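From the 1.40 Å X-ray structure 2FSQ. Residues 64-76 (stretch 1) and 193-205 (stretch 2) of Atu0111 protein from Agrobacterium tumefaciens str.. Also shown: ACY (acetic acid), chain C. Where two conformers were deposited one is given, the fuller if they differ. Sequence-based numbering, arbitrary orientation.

Stretch 1 64-76: QRFLDMPEASQLA
Stretch 2 (193-205) ECLPRWQAMLDEE

Two pieces of one chain, whose touching residues are at least 123 apart in sequence, bury 636 Å² between them. Stretch 1 enters in a helix, with phi/psi near -65/-40 from Gln 64 to Phe 66 and -60/-29 at Leu 67, opens at Met 69 (-78/143), makes a 3-10 segment over 70-74 and leaves as a strand at Leu 75 (-122/146). Stretch 2 comes out of a 3-10 segment (Cys 194 at -89/-5) into a helix that continues past Glu 205, each backbone N from Trp 198 onward bonding to the O four residues back. The two run in opposite directions: Arg 65 CA lies 7.8 Å from Glu 205 CA, Met 69 CA 8.3 Å from Trp 198 CA, and Glu 71 CA 8.3 Å from Cys 194 CA.

The polar anchor at one end is the carboxylate of Glu 71 (chi1 m, chi2 p, chi3 18°). Arg 197, extended at chi1 and chi2 (both t) and turned at chi3 (p) and chi4 (85°), meets it with two nitrogens in a salt bridge: Arg 197 NH1 donates to Glu 71 OE1 at 2.8 Å, and Arg 197 NH2 donates to Glu 71 OE2 at 2.9 Å, with N-H...O angles of 164° and 171°. Glu 71 OE1 also accepts from Trp 198 NE1 at 2.9 Å, at the edge of the indole, near its plane. The rule is economical: one carboxylate set against adjacent donors on a helix ties charge pairing to aromatic packing. An acetic acid molecule, probably from the crystallisation liquor, accepts two further hydrogen bonds, from Arg 197 NE to ACY O at 3.0 Å and from Arg 197 NH2 to ACY OXT at 2.9 Å.

The charge pairing at the other end is looser. Arg 65 (t, p, t, 77°) forms a salt bridge with Glu 205 (m, m, -44°), Arg 65 NE to Glu 205 OE2 at 3.6 Å, but the oxygen sits well out of the guanidinium plane and no N-H points at it. The aliphatic part of Arg 65 also packs, its CG 3.4 Å from Met 201 CG.

Aromatic packing lies between these ends. The CA-to-CB bond of Trp 198 (chi1 -87°, chi2 84°) points sideways to stretch 1, yet the end of the side chain comes nearer and directs an edge at the face of Phe 66 (chi1 -75°, chi2 28°); the six-membered rings are 5.6 Å apart by centroid, with planes at 70°. Over a face of the indole lies Met 69, a selenomethionine (m, m, -132°), whose CG is 3.9 Å from the centroid of the Trp 198 six-membered ring, a CH-pi contact.

Apolar contacts join the same side chains. Met 69 serves two partners, covering the indole while its CE reaches Met 201 CB at 3.5 Å. Phe 66 likewise meets successive helix residues: Met 201, also selenomethionine (t, m, m), brings CE to 3.6 Å from Phe 66 CD1, and Leu 202 CD2 (m, t) approaches Phe 66 CZ at 3.6 Å. Leu 75 CD1 (m, t) adds a contact of 3.9 Å to Trp 198 CH2.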

# COMPACT_ATOMS: atom_id res chain seq x y z
N GLN A 64 -0.26 -14.97 -7.99
CA GLN A 64 0.08 -15.88 -9.11
C GLN A 64 -0.90 -15.85 -10.28
O GLN A 64 -0.48 -15.90 -11.44
CB GLN A 64 0.29 -17.31 -8.62
CG GLN A 64 0.78 -18.30 -9.70
CD GLN A 64 2.05 -17.87 -10.42
OE1 GLN A 64 3.09 -17.65 -9.81
NE2 GLN A 64 1.98 -17.79 -11.75
N ARG A 65 -2.21 -15.75 -9.99
CA ARG A 65 -3.18 -15.62 -11.05
C ARG A 65 -2.89 -14.37 -11.86
O ARG A 65 -3.13 -14.34 -13.07
CB ARG A 65 -4.60 -15.58 -10.49
CG ARG A 65 -5.65 -15.93 -11.51
CD ARG A 65 -5.43 -17.32 -12.10
NE ARG A 65 -6.61 -17.79 -12.79
CZ ARG A 65 -7.02 -17.40 -14.00
NH1 ARG A 65 -6.35 -16.48 -14.70
NH2 ARG A 65 -8.12 -17.92 -14.50
N PHE A 66 -2.39 -13.32 -11.18
CA PHE A 66 -2.05 -12.08 -11.88
C PHE A 66 -0.81 -12.30 -12.76
O PHE A 66 -0.78 -11.89 -13.93
CB PHE A 66 -1.71 -10.95 -10.91
CG PHE A 66 -2.89 -10.32 -10.20
CD1 PHE A 66 -4.09 -10.99 -9.94
CD2 PHE A 66 -2.75 -9.03 -9.70
CE1 PHE A 66 -5.14 -10.36 -9.26
CE2 PHE A 66 -3.77 -8.40 -9.02
CZ PHE A 66 -4.96 -9.06 -8.79
N LEU A 67 0.22 -12.95 -12.19
CA LEU A 67 1.44 -13.26 -12.94
C LEU A 67 1.14 -14.15 -14.16
O LEU A 67 1.83 -14.05 -15.19
CB LEU A 67 2.48 -13.90 -12.02
CG LEU A 67 3.18 -12.96 -11.04
CD1 LEU A 67 3.83 -13.68 -9.86
CD2 LEU A 67 4.23 -12.13 -11.77
N ASP A 68 0.10 -14.98 -14.07
CA ASP A 68 -0.27 -15.87 -15.20
C ASP A 68 -0.68 -15.10 -16.44
O ASP A 68 -0.62 -15.65 -17.54
CB ASP A 68 -1.44 -16.81 -14.85
CG ASP A 68 -1.07 -17.91 -13.86
OD1 ASP A 68 0.13 -18.19 -13.63
OD2 ASP A 68 -2.02 -18.50 -13.29
N MSE A 69 -1.13 -13.86 -16.27
CA MSE A 69 -1.66 -13.08 -17.37
C MSE A 69 -0.52 -12.53 -18.22
O MSE A 69 0.54 -12.14 -17.69
CB MSE A 69 -2.51 -11.90 -16.86
CG MSE A 69 -3.73 -12.25 -16.00
SE MSE A 69 -5.08 -13.28 -16.98
CE MSE A 69 -6.64 -12.28 -16.49
N PRO A 70 -0.73 -12.48 -19.55
CA PRO A 70 0.30 -11.90 -20.40
C PRO A 70 0.63 -10.46 -20.03
O PRO A 70 1.78 -10.06 -20.11
CB PRO A 70 -0.29 -11.98 -21.82
CG PRO A 70 -1.60 -12.58 -21.71
CD PRO A 70 -1.89 -12.98 -20.31
N GLU A 71 -0.38 -9.70 -19.58
CA GLU A 71 -0.16 -8.29 -19.22
C GLU A 71 0.61 -8.12 -17.91
O GLU A 71 0.92 -6.99 -17.51
CB GLU A 71 -1.49 -7.54 -19.18
CG GLU A 71 -2.19 -7.49 -20.52
CD GLU A 71 -2.96 -8.76 -20.85
OE1 GLU A 71 -3.25 -9.57 -19.94
OE2 GLU A 71 -3.29 -8.94 -22.04
N ALA A 72 0.95 -9.22 -17.25
CA ALA A 72 1.84 -9.15 -16.10
C ALA A 72 3.17 -8.49 -16.48
O ALA A 72 3.84 -7.88 -15.63
CB ALA A 72 2.10 -10.54 -15.54
N SER A 73 3.52 -8.58 -17.76
CA SER A 73 4.72 -7.95 -18.29
C SER A 73 4.68 -6.42 -18.20
O SER A 73 5.72 -5.76 -18.31
CB SER A 73 4.98 -8.40 -19.72
OG SER A 73 3.90 -8.08 -20.59
N GLN A 74 3.48 -5.86 -18.00
CA GLN A 74 3.26 -4.41 -17.88
C GLN A 74 3.08 -3.96 -16.44
O GLN A 74 2.71 -2.81 -16.19
CB GLN A 74 2.02 -4.00 -18.67
CG GLN A 74 2.03 -4.41 -20.13
CD GLN A 74 0.78 -3.96 -20.86
OE1 GLN A 74 0.40 -2.79 -20.84
NE2 GLN A 74 0.15 -4.89 -21.53
N LEU A 75 3.35 -4.87 -15.51
CA LEU A 75 3.20 -4.63 -14.07
C LEU A 75 4.52 -4.88 -13.39
O LEU A 75 5.30 -5.73 -13.82
CB LEU A 75 2.15 -5.60 -13.50
CG LEU A 75 0.73 -5.48 -14.04
CD1 LEU A 75 -0.15 -6.57 -13.42
CD2 LEU A 75 0.14 -4.13 -13.72
N ALA A 76 4.79 -4.11 -12.34
CA ALA A 76 5.99 -4.29 -11.53
C ALA A 76 5.56 -4.87 -10.20
O ALA A 76 4.97 -4.17 -9.35
CB ALA A 76 6.72 -2.98 -11.33
N GLU A 193 -8.74 -4.14 -25.02
CA GLU A 193 -9.23 -5.45 -25.45
C GLU A 193 -9.00 -6.59 -24.44
O GLU A 193 -9.72 -7.60 -24.46
CB GLU A 193 -8.69 -5.83 -26.84
CG GLU A 193 -9.25 -4.97 -27.99
CD GLU A 193 -8.58 -3.61 -28.14
OE1 GLU A 193 -7.52 -3.36 -27.52
OE2 GLU A 193 -9.11 -2.78 -28.90
N CYS A 194 -8.03 -6.44 -23.55
CA CYS A 194 -7.77 -7.46 -22.53
C CYS A 194 -8.56 -7.27 -21.24
O CYS A 194 -8.49 -8.10 -20.34
CB CYS A 194 -6.28 -7.49 -22.16
SG CYS A 194 -5.69 -6.14 -21.10
N LEU A 195 -9.29 -6.16 -21.15
CA LEU A 195 -9.96 -5.83 -19.89
C LEU A 195 -11.08 -6.79 -19.48
O LEU A 195 -11.17 -7.12 -18.30
CB LEU A 195 -10.41 -4.36 -19.87
CG LEU A 195 -9.26 -3.36 -20.02
CD1 LEU A 195 -9.81 -1.93 -19.98
CD2 LEU A 195 -8.18 -3.55 -18.96
N PRO A 196 -11.94 -7.22 -20.43
CA PRO A 196 -12.96 -8.18 -19.98
C PRO A 196 -12.37 -9.46 -19.37
O PRO A 196 -12.90 -10.00 -18.39
CB PRO A 196 -13.75 -8.48 -21.27
CG PRO A 196 -13.60 -7.20 -22.08
CD PRO A 196 -12.15 -6.81 -21.84
N ARG A 197 -11.25 -9.93 -19.90
CA ARG A 197 -10.59 -11.09 -19.33
C ARG A 197 -10.06 -10.80 -17.91
O ARG A 197 -10.28 -11.59 -16.98
CB ARG A 197 -9.46 -11.57 -20.26
CG ARG A 197 -8.46 -12.50 -19.58
CD ARG A 197 -7.50 -13.24 -20.52
NE ARG A 197 -6.94 -12.38 -21.54
CZ ARG A 197 -5.86 -11.62 -21.37
NH1 ARG A 197 -5.21 -11.61 -20.21
NH2 ARG A 197 -5.44 -10.84 -22.36
N TRP A 198 -9.38 -9.67 -17.73
CA TRP A 198 -8.95 -9.28 -16.39
C TRP A 198 -10.15 -9.18 -15.45
O TRP A 198 -10.07 -9.63 -14.32
CB TRP A 198 -8.15 -7.98 -16.42
CG TRP A 198 -6.70 -8.24 -16.65
CD1 TRP A 198 -6.08 -8.42 -17.87
CD2 TRP A 198 -5.67 -8.35 -15.66
NE1 TRP A 198 -4.73 -8.65 -17.68
CE2 TRP A 198 -4.46 -8.62 -16.34
CE3 TRP A 198 -5.67 -8.28 -14.26
CZ2 TRP A 198 -3.24 -8.77 -15.66
CZ3 TRP A 198 -4.45 -8.45 -13.58
CH2 TRP A 198 -3.26 -8.70 -14.29
N GLN A 199 -11.24 -8.56 -15.89
CA GLN A 199 -12.39 -8.44 -14.99
C GLN A 199 -12.91 -9.80 -14.56
O GLN A 199 -13.25 -10.02 -13.38
CB GLN A 199 -13.52 -7.64 -15.60
CG GLN A 199 -14.61 -7.34 -14.55
CD GLN A 199 -14.07 -6.51 -13.39
OE1 GLN A 199 -14.10 -6.93 -12.20
NE2 GLN A 199 -13.57 -5.34 -13.72
N ALA A 200 -12.99 -10.74 -15.50
CA ALA A 200 -13.50 -12.04 -15.16
C ALA A 200 -12.58 -12.72 -14.14
O ALA A 200 -13.06 -13.32 -13.17
CB ALA A 200 -13.64 -12.88 -16.42
N MSE A 201 -11.27 -12.62 -14.34
CA MSE A 201 -10.33 -13.21 -13.41
C MSE A 201 -10.38 -12.51 -12.05
O MSE A 201 -10.35 -13.17 -11.01
CB MSE A 201 -8.90 -13.20 -13.97
CG MSE A 201 -7.85 -13.77 -13.02
SE MSE A 201 -7.12 -12.49 -11.73
CE MSE A 201 -5.99 -11.48 -12.95
N LEU A 202 -10.46 -11.18 -12.05
CA LEU A 202 -10.48 -10.43 -10.77
C LEU A 202 -11.72 -10.82 -9.95
O LEU A 202 -11.65 -10.98 -8.74
CB LEU A 202 -10.45 -8.92 -11.01
CG LEU A 202 -9.11 -8.44 -11.60
CD1 LEU A 202 -9.25 -7.04 -12.20
CD2 LEU A 202 -8.01 -8.45 -10.55
N ASP A 203 -12.84 -11.01 -10.65
CA ASP A 203 -14.09 -11.39 -9.98
C ASP A 203 -13.92 -12.76 -9.34
O ASP A 203 -14.25 -12.96 -8.16
CB ASP A 203 -15.24 -11.44 -10.99
CG ASP A 203 -15.71 -10.06 -11.43
OD1 ASP A 203 -15.32 -9.05 -10.80
OD2 ASP A 203 -16.47 -10.00 -12.43
N GLU A 204 -13.39 -13.70 -10.11
CA GLU A 204 -13.25 -15.07 -9.64
C GLU A 204 -12.25 -15.12 -8.46
O GLU A 204 -12.51 -15.76 -7.44
CB GLU A 204 -12.80 -15.98 -10.80
CG GLU A 204 -12.64 -17.46 -10.45
CD GLU A 204 -12.40 -18.31 -11.68
OE1 GLU A 204 -13.38 -18.59 -12.39
OE2 GLU A 204 -11.23 -18.71 -11.89
N GLU A 205 -11.13 -14.41 -8.60
CA GLU A 205 -10.09 -14.43 -7.56
C GLU A 205 -10.48 -13.70 -6.29
O GLU A 205 -10.08 -14.09 -5.21
CB GLU A 205 -8.74 -13.91 -8.07
CG GLU A 205 -8.14 -14.79 -9.19
CD GLU A 205 -7.91 -16.24 -8.79
OE1 GLU A 205 -7.39 -16.50 -7.68
OE2 GLU A 205 -8.22 -17.13 -9.64
C ACY C . -8.23 -11.07 -24.78
O ACY C . -8.42 -12.11 -24.10
OXT ACY C . -7.29 -10.28 -24.56
CH3 ACY C . -9.16 -10.72 -25.90